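Local coordinates for protein S-adenosylmethionine:tRNA ribosyltransferase-isomerase (Thermus thermophilus, PDB 1WDI) that probably transfers and isomerizes the ribose moiety of S-adenosylmethionine onto the 7-aminomethyl group of preQ1-modified tRNA, giving epoxyqueuosine, at residues A[5-10]-A[316-321]; A[41-44]-A[50-53]; A[264-269]-A[279-284]. One frame throughout, in Å; residues are numbered along the deposited sequence.

Contact 1 (A[5-10]-A[316-321]); sequences EAYDYH and LGRERT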
loop_
_atom_site.group_PDB
_atom_site.type_symbol
_atom_site.label_atom_id
_atom_site.label_comp_id
_atom_site.label_asym_id
_atom_site.label_seq_id
_atom_site.Cartn_x
_atom_site.Cartn_y
_atom_site.Cartn_z
ATOM N N GLU A 5 6.492 21.065 -12.254
ATOM C CA GLU A 5 7.924 21.329 -12.236
ATOM C C GLU A 5 8.399 21.666 -10.826
ATOM O O GLU A 5 9.598 21.642 -10.539
ATOM C CB GLU A 5 8.252 22.483 -13.186
ATOM C CG GLU A 5 7.888 22.200 -14.639
ATOM C CD GLU A 5 8.218 23.355 -15.564
ATOM O OE1 GLU A 5 9.401 23.757 -15.615
ATOM O OE2 GLU A 5 7.295 23.861 -16.241
ATOM N N ALA A 6 7.450 21.978 -9.948
ATOM C CA ALA A 6 7.762 22.319 -8.565
ATOM C C ALA A 6 8.175 21.077 -7.783
ATOM O O ALA A 6 8.803 21.181 -6.730
ATOM C CB ALA A 6 6.553 22.976 -7.905
ATOM N N TYR A 7 7.815 19.907 -8.302
ATOM C CA TYR A 7 8.151 18.641 -7.656
ATOM C C TYR A 7 9.035 17.805 -8.568
ATOM O O TYR A 7 8.905 16.582 -8.637
ATOM C CB TYR A 7 6.881 17.853 -7.312
ATOM C CG TYR A 7 5.920 18.603 -6.418
ATOM C CD1 TYR A 7 5.021 19.527 -6.949
ATOM C CD2 TYR A 7 5.929 18.412 -5.037
ATOM C CE1 TYR A 7 4.156 20.245 -6.127
ATOM C CE2 TYR A 7 5.068 19.126 -4.204
ATOM C CZ TYR A 7 4.187 20.039 -4.755
ATOM O OH TYR A 7 3.339 20.753 -3.939
ATOM N N ASP A 8 9.942 18.475 -9.269
ATOM C CA ASP A 8 10.842 17.790 -10.179
ATOM C C ASP A 8 12.272 17.814 -9.646
ATOM O O ASP A 8 12.674 18.742 -8.939
ATOM C CB ASP A 8 10.794 18.455 -11.558
ATOM C CG ASP A 8 11.317 17.551 -12.669
ATOM O OD1 ASP A 8 11.452 18.033 -13.813
ATOM O OD2 ASP A 8 11.584 16.359 -12.405
ATOM N N TYR A 9 13.029 16.776 -9.977
ATOM C CA TYR A 9 14.427 16.675 -9.579
ATOM C C TYR A 9 15.051 15.649 -10.507
ATOM O O TYR A 9 14.340 14.843 -11.105
ATOM C CB TYR A 9 14.556 16.247 -8.107
ATOM C CG TYR A 9 14.196 14.808 -7.818
ATOM C CD1 TYR A 9 15.148 13.793 -7.927
ATOM C CD2 TYR A 9 12.902 14.457 -7.436
ATOM C CE1 TYR A 9 14.823 12.467 -7.661
ATOM C CE2 TYR A 9 12.566 13.132 -7.171
ATOM C CZ TYR A 9 13.528 12.144 -7.286
ATOM O OH TYR A 9 13.193 10.829 -7.054
ATOM N N HIS A 10 16.371 15.690 -10.643
ATOM C CA HIS A 10 17.063 14.760 -11.520
ATOM C C HIS A 10 17.314 13.422 -10.840
ATOM O O HIS A 10 17.983 13.353 -9.807
ATOM C CB HIS A 10 18.396 15.355 -11.986
ATOM C CG HIS A 10 19.192 14.433 -12.856
ATOM N ND1 HIS A 10 18.743 13.994 -14.082
ATOM C CD2 HIS A 10 20.391 13.835 -12.658
ATOM C CE1 HIS A 10 19.627 13.162 -14.601
ATOM N NE2 HIS A 10 20.636 13.047 -13.757
ATOM N N LEU A 316 6.569 16.889 4.877
ATOM C CA LEU A 316 7.875 17.463 5.200
ATOM C C LEU A 316 8.119 18.903 4.738
ATOM O O LEU A 316 9.002 19.580 5.266
ATOM C CB LEU A 316 8.968 16.558 4.620
ATOM C CG LEU A 316 10.436 17.002 4.683
ATOM C CD1 LEU A 316 10.847 17.247 6.116
ATOM C CD2 LEU A 316 11.313 15.932 4.032
ATOM N N GLY A 317 7.333 19.366 3.768
ATOM C CA GLY A 317 7.522 20.701 3.218
ATOM C C GLY A 317 8.122 20.510 1.828
ATOM O O GLY A 317 9.073 19.741 1.664
ATOM N N ARG A 318 7.589 21.202 0.826
ATOM C CA ARG A 318 8.078 21.034 -0.539
ATOM C C ARG A 318 9.566 21.317 -0.746
ATOM O O ARG A 318 10.284 20.479 -1.290
ATOM C CB ARG A 318 7.250 21.884 -1.514
ATOM C CG ARG A 318 7.627 21.670 -2.978
ATOM C CD ARG A 318 6.682 22.391 -3.949
ATOM N NE ARG A 318 6.576 23.823 -3.673
ATOM C CZ ARG A 318 5.661 24.372 -2.877
ATOM N NH1 ARG A 318 4.751 23.613 -2.271
ATOM N NH2 ARG A 318 5.657 25.686 -2.676
ATOM N N GLU A 319 10.030 22.485 -0.319
ATOM C CA GLU A 319 11.434 22.845 -0.488
ATOM C C GLU A 319 12.361 21.892 0.274
ATOM O O GLU A 319 13.338 21.414 -0.291
ATOM C CB GLU A 319 11.661 24.298 -0.045
ATOM C CG GLU A 319 13.115 24.779 -0.054
ATOM C CD GLU A 319 13.851 24.492 -1.361
ATOM O OE1 GLU A 319 13.208 24.469 -2.430
ATOM O OE2 GLU A 319 15.089 24.302 -1.316
ATOM N N ARG A 320 12.055 21.605 1.537
ATOM C CA ARG A 320 12.899 20.692 2.310
ATOM C C ARG A 320 12.880 19.286 1.717
ATOM O O ARG A 320 13.883 18.565 1.765
ATOM C CB ARG A 320 12.468 20.647 3.787
ATOM C CG ARG A 320 13.318 19.689 4.625
ATOM C CD ARG A 320 13.293 20.008 6.110
ATOM N NE ARG A 320 13.916 21.295 6.402
ATOM C CZ ARG A 320 14.050 21.804 7.618
ATOM N NH1 ARG A 320 13.609 21.130 8.675
ATOM N NH2 ARG A 320 14.610 22.999 7.777
ATOM N N THR A 321 11.742 18.893 1.150
ATOM C CA THR A 321 11.631 17.576 0.535
ATOM C C THR A 321 12.529 17.482 -0.699
ATOM O O THR A 321 13.266 16.509 -0.862
ATOM C CB THR A 321 10.174 17.266 0.127
ATOM O OG1 THR A 321 9.367 17.154 1.305
ATOM C CG2 THR A 321 10.100 15.961 -0.656
#

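Contact 2 (A[41-44]-A[50-53]); sequences AHKR and EFLR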
loop_
_atom_site.group_PDB
_atom_site.type_symbol
_atom_site.label_atom_id
_atom_site.label_comp_id
_atom_site.label_asym_id
_atom_site.label_seq_id
_atom_site.Cartn_x
_atom_site.Cartn_y
_atom_site.Cartn_z
ATOM N N ALA A 41 20.291 11.997 8.957
ATOM C CA ALA A 41 21.179 10.973 9.473
ATOM C C ALA A 41 21.177 9.932 8.370
ATOM O O ALA A 41 20.119 9.584 7.848
ATOM C CB ALA A 41 20.631 10.381 10.774
ATOM N N HIS A 42 22.360 9.465 7.984
ATOM C CA HIS A 42 22.467 8.455 6.945
ATOM C C HIS A 42 22.629 7.117 7.650
ATOM O O HIS A 42 23.711 6.776 8.130
ATOM C CB HIS A 42 23.658 8.767 6.036
ATOM C CG HIS A 42 23.492 10.041 5.269
ATOM N ND1 HIS A 42 22.511 10.210 4.315
ATOM C CD2 HIS A 42 24.130 11.233 5.365
ATOM C CE1 HIS A 42 22.548 11.450 3.860
ATOM N NE2 HIS A 42 23.522 12.093 4.481
ATOM N N LYS A 43 21.528 6.374 7.713
ATOM C CA LYS A 43 21.487 5.088 8.397
ATOM C C LYS A 43 21.040 3.949 7.497
ATOM O O LYS A 43 21.146 4.008 6.269
ATOM C CB LYS A 43 20.514 5.179 9.582
ATOM C CG LYS A 43 20.904 6.194 10.659
ATOM C CD LYS A 43 21.955 5.613 11.598
ATOM C CE LYS A 43 22.530 6.679 12.522
ATOM N NZ LYS A 43 23.475 6.086 13.514
ATOM N N ARG A 44 20.556 2.898 8.145
ATOM C CA ARG A 44 20.021 1.728 7.472
ATOM C C ARG A 44 18.682 1.473 8.143
ATOM O O ARG A 44 18.451 1.942 9.257
ATOM C CB ARG A 44 20.979 0.537 7.626
ATOM C CG ARG A 44 22.146 0.659 6.650
ATOM C CD ARG A 44 23.235 -0.395 6.768
ATOM N NE ARG A 44 24.170 -0.198 5.661
ATOM C CZ ARG A 44 25.342 -0.804 5.525
ATOM N NH1 ARG A 44 25.763 -1.674 6.435
ATOM N NH2 ARG A 44 26.100 -0.532 4.475
ATOM N N GLU A 50 16.613 3.096 16.897
ATOM C CA GLU A 50 17.334 4.239 17.449
ATOM C C GLU A 50 16.511 5.513 17.411
ATOM O O GLU A 50 16.670 6.391 18.260
ATOM C CB GLU A 50 18.606 4.509 16.648
ATOM C CG GLU A 50 19.797 3.663 17.002
ATOM C CD GLU A 50 20.968 3.961 16.088
ATOM O OE1 GLU A 50 21.159 5.148 15.741
ATOM O OE2 GLU A 50 21.695 3.016 15.724
ATOM N N PHE A 51 15.641 5.623 16.413
ATOM C CA PHE A 51 14.840 6.824 16.253
ATOM C C PHE A 51 13.430 6.742 16.794
ATOM O O PHE A 51 12.692 7.720 16.767
ATOM C CB PHE A 51 14.835 7.232 14.783
ATOM C CG PHE A 51 16.211 7.491 14.247
ATOM C CD1 PHE A 51 16.975 6.455 13.721
ATOM C CD2 PHE A 51 16.779 8.757 14.353
ATOM C CE1 PHE A 51 18.290 6.671 13.312
ATOM C CE2 PHE A 51 18.096 8.985 13.946
ATOM C CZ PHE A 51 18.852 7.938 13.427
ATOM N N LEU A 52 13.053 5.576 17.295
ATOM C CA LEU A 52 11.728 5.430 17.862
ATOM C C LEU A 52 11.884 5.337 19.369
ATOM O O LEU A 52 13.005 5.370 19.889
ATOM C CB LEU A 52 11.055 4.170 17.322
ATOM C CG LEU A 52 10.860 4.122 15.807
ATOM C CD1 LEU A 52 10.005 2.910 15.458
ATOM C CD2 LEU A 52 10.192 5.403 15.325
ATOM N N ARG A 53 10.770 5.243 20.078
ATOM C CA ARG A 53 10.838 5.105 21.523
ATOM C C ARG A 53 9.637 4.344 22.058
ATOM O O ARG A 53 8.601 4.260 21.401
ATOM C CB ARG A 53 10.981 6.472 22.196
ATOM C CG ARG A 53 9.998 7.522 21.763
ATOM C CD ARG A 53 10.711 8.863 21.620
ATOM N NE ARG A 53 9.768 9.940 21.353
ATOM C CZ ARG A 53 10.103 11.141 20.897
ATOM N NH1 ARG A 53 11.372 11.432 20.646
ATOM N NH2 ARG A 53 9.162 12.050 20.689
#

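Contact 3 (A[264-269]-A[279-284]); sequences LESAYR and GETRLF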
loop_
_atom_site.group_PDB
_atom_site.type_symbol
_atom_site.label_atom_id
_atom_site.label_comp_id
_atom_site.label_asym_id
_atom_site.label_seq_id
_atom_site.Cartn_x
_atom_site.Cartn_y
_atom_site.Cartn_z
ATOM N N LEU A 264 -5.355 6.338 7.361
ATOM C CA LEU A 264 -5.532 6.988 8.663
ATOM C C LEU A 264 -6.113 8.401 8.547
ATOM O O LEU A 264 -7.055 8.753 9.262
ATOM C CB LEU A 264 -4.205 7.044 9.430
ATOM C CG LEU A 264 -3.612 5.707 9.900
ATOM C CD1 LEU A 264 -2.256 5.947 10.583
ATOM C CD2 LEU A 264 -4.583 5.036 10.878
ATOM N N GLU A 265 -5.557 9.216 7.655
ATOM C CA GLU A 265 -6.052 10.581 7.496
ATOM C C GLU A 265 -7.491 10.613 6.962
ATOM O O GLU A 265 -8.281 11.463 7.349
ATOM C CB GLU A 265 -5.118 11.380 6.576
ATOM C CG GLU A 265 -3.707 11.626 7.148
ATOM C CD GLU A 265 -3.694 12.487 8.410
ATOM O OE1 GLU A 265 -4.506 13.431 8.505
ATOM O OE2 GLU A 265 -2.857 12.243 9.307
ATOM N N SER A 266 -7.830 9.677 6.085
ATOM C CA SER A 266 -9.180 9.611 5.532
ATOM C C SER A 266 -10.205 9.137 6.568
ATOM O O SER A 266 -11.381 9.499 6.503
ATOM C CB SER A 266 -9.213 8.668 4.333
ATOM O OG SER A 266 -10.554 8.425 3.934
ATOM N N ALA A 267 -9.748 8.332 7.523
ATOM C CA ALA A 267 -10.616 7.783 8.563
ATOM C C ALA A 267 -10.786 8.700 9.767
ATOM O O ALA A 267 -11.529 8.380 10.690
ATOM C CB ALA A 267 -10.077 6.435 9.022
ATOM N N TYR A 268 -10.094 9.834 9.764
ATOM C CA TYR A 268 -10.185 10.779 10.871
ATOM C C TYR A 268 -11.491 11.563 10.827
ATOM O O TYR A 268 -11.905 12.022 9.763
ATOM C CB TYR A 268 -9.020 11.771 10.820
ATOM C CG TYR A 268 -9.043 12.793 11.936
ATOM C CD1 TYR A 268 -8.563 12.478 13.206
ATOM C CD2 TYR A 268 -9.572 14.072 11.728
ATOM C CE1 TYR A 268 -8.608 13.411 14.247
ATOM C CE2 TYR A 268 -9.625 15.010 12.761
ATOM C CZ TYR A 268 -9.141 14.674 14.014
ATOM O OH TYR A 268 -9.171 15.604 15.031
ATOM N N ARG A 269 -12.126 11.719 11.985
ATOM C CA ARG A 269 -13.369 12.473 12.096
ATOM C C ARG A 269 -13.190 13.457 13.243
ATOM O O ARG A 269 -12.836 13.064 14.359
ATOM C CB ARG A 269 -14.548 11.543 12.399
ATOM C CG ARG A 269 -14.838 10.515 11.314
ATOM C CD ARG A 269 -15.505 11.138 10.094
ATOM N NE ARG A 269 -15.762 10.136 9.060
ATOM C CZ ARG A 269 -14.854 9.708 8.190
ATOM N NH1 ARG A 269 -13.626 10.203 8.214
ATOM N NH2 ARG A 269 -15.167 8.763 7.311
ATOM N N GLY A 279 -13.611 1.798 4.801
ATOM C CA GLY A 279 -13.577 3.150 4.298
ATOM C C GLY A 279 -12.949 3.130 2.929
ATOM O O GLY A 279 -12.529 2.078 2.442
ATOM N N GLU A 280 -12.882 4.299 2.310
ATOM C CA GLU A 280 -12.304 4.436 0.988
ATOM C C GLU A 280 -11.822 5.870 0.856
ATOM O O GLU A 280 -12.442 6.788 1.395
ATOM C CB GLU A 280 -13.360 4.138 -0.075
ATOM C CG GLU A 280 -12.854 4.201 -1.504
ATOM C CD GLU A 280 -13.946 3.897 -2.516
ATOM O OE1 GLU A 280 -14.922 4.677 -2.595
ATOM O OE2 GLU A 280 -13.827 2.877 -3.227
ATOM N N THR A 281 -10.714 6.067 0.150
ATOM C CA THR A 281 -10.191 7.411 -0.032
ATOM C C THR A 281 -9.558 7.628 -1.396
ATOM O O THR A 281 -8.781 6.802 -1.881
ATOM C CB THR A 281 -9.138 7.750 1.029
ATOM O OG1 THR A 281 -8.750 9.124 0.892
ATOM C CG2 THR A 281 -7.908 6.858 0.864
ATOM N N ARG A 282 -9.908 8.750 -2.010
ATOM C CA ARG A 282 -9.360 9.126 -3.301
ATOM C C ARG A 282 -8.800 10.532 -3.136
ATOM O O ARG A 282 -8.531 11.237 -4.108
ATOM C CB ARG A 282 -10.444 9.082 -4.383
ATOM C CG ARG A 282 -11.779 9.700 -3.996
ATOM C CD ARG A 282 -12.849 9.321 -5.014
ATOM N NE ARG A 282 -14.184 9.759 -4.613
ATOM C CZ ARG A 282 -15.306 9.403 -5.233
ATOM N NH1 ARG A 282 -15.259 8.598 -6.287
ATOM N NH2 ARG A 282 -16.477 9.848 -4.797
ATOM N N LEU A 283 -8.625 10.921 -1.875
ATOM C CA LEU A 283 -8.093 12.227 -1.533
ATOM C C LEU A 283 -6.662 12.357 -2.020
ATOM O O LEU A 283 -5.852 11.440 -1.876
ATOM C CB LEU A 283 -8.130 12.450 -0.019
ATOM C CG LEU A 283 -7.465 13.752 0.446
ATOM C CD1 LEU A 283 -8.150 14.949 -0.213
ATOM C CD2 LEU A 283 -7.542 13.858 1.956
ATOM N N PHE A 284 -6.364 13.512 -2.597
ATOM C CA PHE A 284 -5.043 13.800 -3.119
ATOM C C PHE A 284 -4.305 14.672 -2.112
ATOM O O PHE A 284 -4.451 15.890 -2.115
ATOM C CB PHE A 284 -5.188 14.513 -4.468
ATOM C CG PHE A 284 -3.882 14.842 -5.138
ATOM C CD1 PHE A 284 -2.736 14.093 -4.885
ATOM C CD2 PHE A 284 -3.812 15.882 -6.063
ATOM C CE1 PHE A 284 -1.542 14.373 -5.540
ATOM C CE2 PHE A 284 -2.622 16.169 -6.724
ATOM C CZ PHE A 284 -1.484 15.413 -6.463
#

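Contact 1 (A[5-10]-A[316-321])
Arg318 reaches over Tyr7 and past Ala6, and its aliphatic stem does nearly all the touching. CB stands back from both residues. Chi1 of -175° sets CG anti to the backbone N, and Arg318 CG lies 3.8 Å from Tyr7 CE2, with the carbonyl O of Ala6 nearby. CD comes closest, resting over one ring face toward the rim: Arg318 CD is 3.5 Å from Tyr7 CZ and 3.8 Å from the ring centroid, a CH-pi contact. Arg318 CD also meets Ala6 CB at 4.0 Å, in the short 3-10 segment. At chi3 the chain bends and turns the guanidinium away from a flat stack; its plane stands 66° from the ring. Arg318 NH1 ends 3.6 Å from Tyr7 OH, near it but without a hydrogen bond.

Arg318 is the first residue of helix 318-330, which follows helix 307-316 after a single non-helical residue, Gly317, at the N-cap position with positive phi. Gly317 O takes both Thr321 N and Thr321 OG1, the latter at 2.6 Å from above the carbonyl plane, so the first turn is fastened from backbone and side chain alike. The N-terminal stretch of the protein thus docks where two C-terminal helices meet. Leu309, Met310 and Ala313 of helix 307-316 also touch the Tyr7 side chain, as does Pro287. An alanine in place of Tyr7 would probably open a gap beside these residues and deprive the Arg318 methylenes of the face they lie on. Further along, Tyr9 gives the stretch a second hold through OH, hydrogen-bonded to His302 O.

Contact 2 (A[41-44]-A[50-53])
Lys43 faces Glu50 and Phe51 at once, its ammonium serving the first and its methylenes the second. The polar part is a salt bridge between Lys43 NZ and Glu50 OE1 at 3.3 Å, long enough that the hydrogen bond within it is weak. The two side chains meet at about a right angle, Glu50 extended and Lys43 bent at chi2 (-81°), which brings CE round to the edge of the Phe51 ring. Asp47 OD1 lies close to Glu50 OE2, and the lysine charge would probably ease the crowding of these like charges.

The apolar part centres on the far end of the Phe51 ring. Lys43 CG is 3.8 Å from Phe51 CE1, and Lys43 CE sits in the ring plane at its edge, 4.0 Å from Phe51 CZ. Ala41 CB reaches the same Phe51 CZ at 4.0 Å. Val31 of the neighbouring strand 28-32 also touches the ring.

Ala41 and Lys43, alternate residues of strand 40-44, present one side of the strand to the short, weakly bonded helix 48-51, which folds back over it: a strand-turn-helix unit at the rim of the large mixed sheet.

Contact 3 (A[264-269]-A[279-284])
Ser266, which packs against Thr281 across the contact, has its carbonyl O held by Arg269 from further along its own segment. Arg269 NH1 reaches Ser266 O at 2.9 Å, nearly straight at 168°, and Tyr268 O at the same length with a more bent N-H, from above that carbonyl's plane. Both acceptors lie in the guanidinium plane, so one nitrogen clips the chain as it leaves the helix. Ser266 lies in the last turn of helix 258-266, and a positive group beside the C-terminal end of a helix would probably be favourable to the helix dipole.

The side chain of Ser266 turns to the strand. With OG anti to the backbone N (chi1 170°), the hydroxyl is swung out toward 279-284, yet its hydrogen-bond partner is Tyr233 OH, outside both segments. Its nearest neighbour across the contact is a carbon, Ser266 OG lying 3.3 Å from Thr281 CB. Glu280 O lies 3.6 Å from Ser266 OG, near but not bonded. The carbon behind is pressed in as well: Ser266 CB is 3.4 Å from Thr281 CB, tighter than usual van der Waals contact. Thr281 OG1 lies alongside at 3.5 Å from Ser266 CB, and it also accepts a weak hydrogen bond from Leu283 N, tying the residues that follow the strand back to it.

Tyr268 and Arg269 form the first strand of a small hairpin with strand 273-274, and the chain then enters strand 277-281. That strand runs antiparallel to 231-235, with Gly279 bonded to Tyr233 and Thr281 to Glu231. The end of helix 258-266 therefore packs against strand 277-281 of the mixed sheet, with Ala267 touching Tyr233 and Ile235 of the next strand, while Glu265 binds the backbone N atoms of Lys292, Val293 and Val294.

How the contacts relate
Contact 1 brings the N-terminal stretch onto a helix late in the chain, and contacts 2 and 3 both fall within the sequence it spans, one after the other. None touches another: the centres of contacts 1 and 2 lie about 23 Å apart, those of contacts 1 and 3 about 24 Å, and those of contacts 2 and 3 about 29 Å. The nearest atoms of contacts 1 and 3 come to about 7 Å, and Met310 of helix 307-316 touches both Tyr7 and Phe284. Tyr33 lies between contacts 1 and 2: its carbonyl O accepts from Arg320, and the Phe51 side chain touches it. Contacts 2 and 3 both reach the same mixed sheet, through strands 40-44 and 277-281.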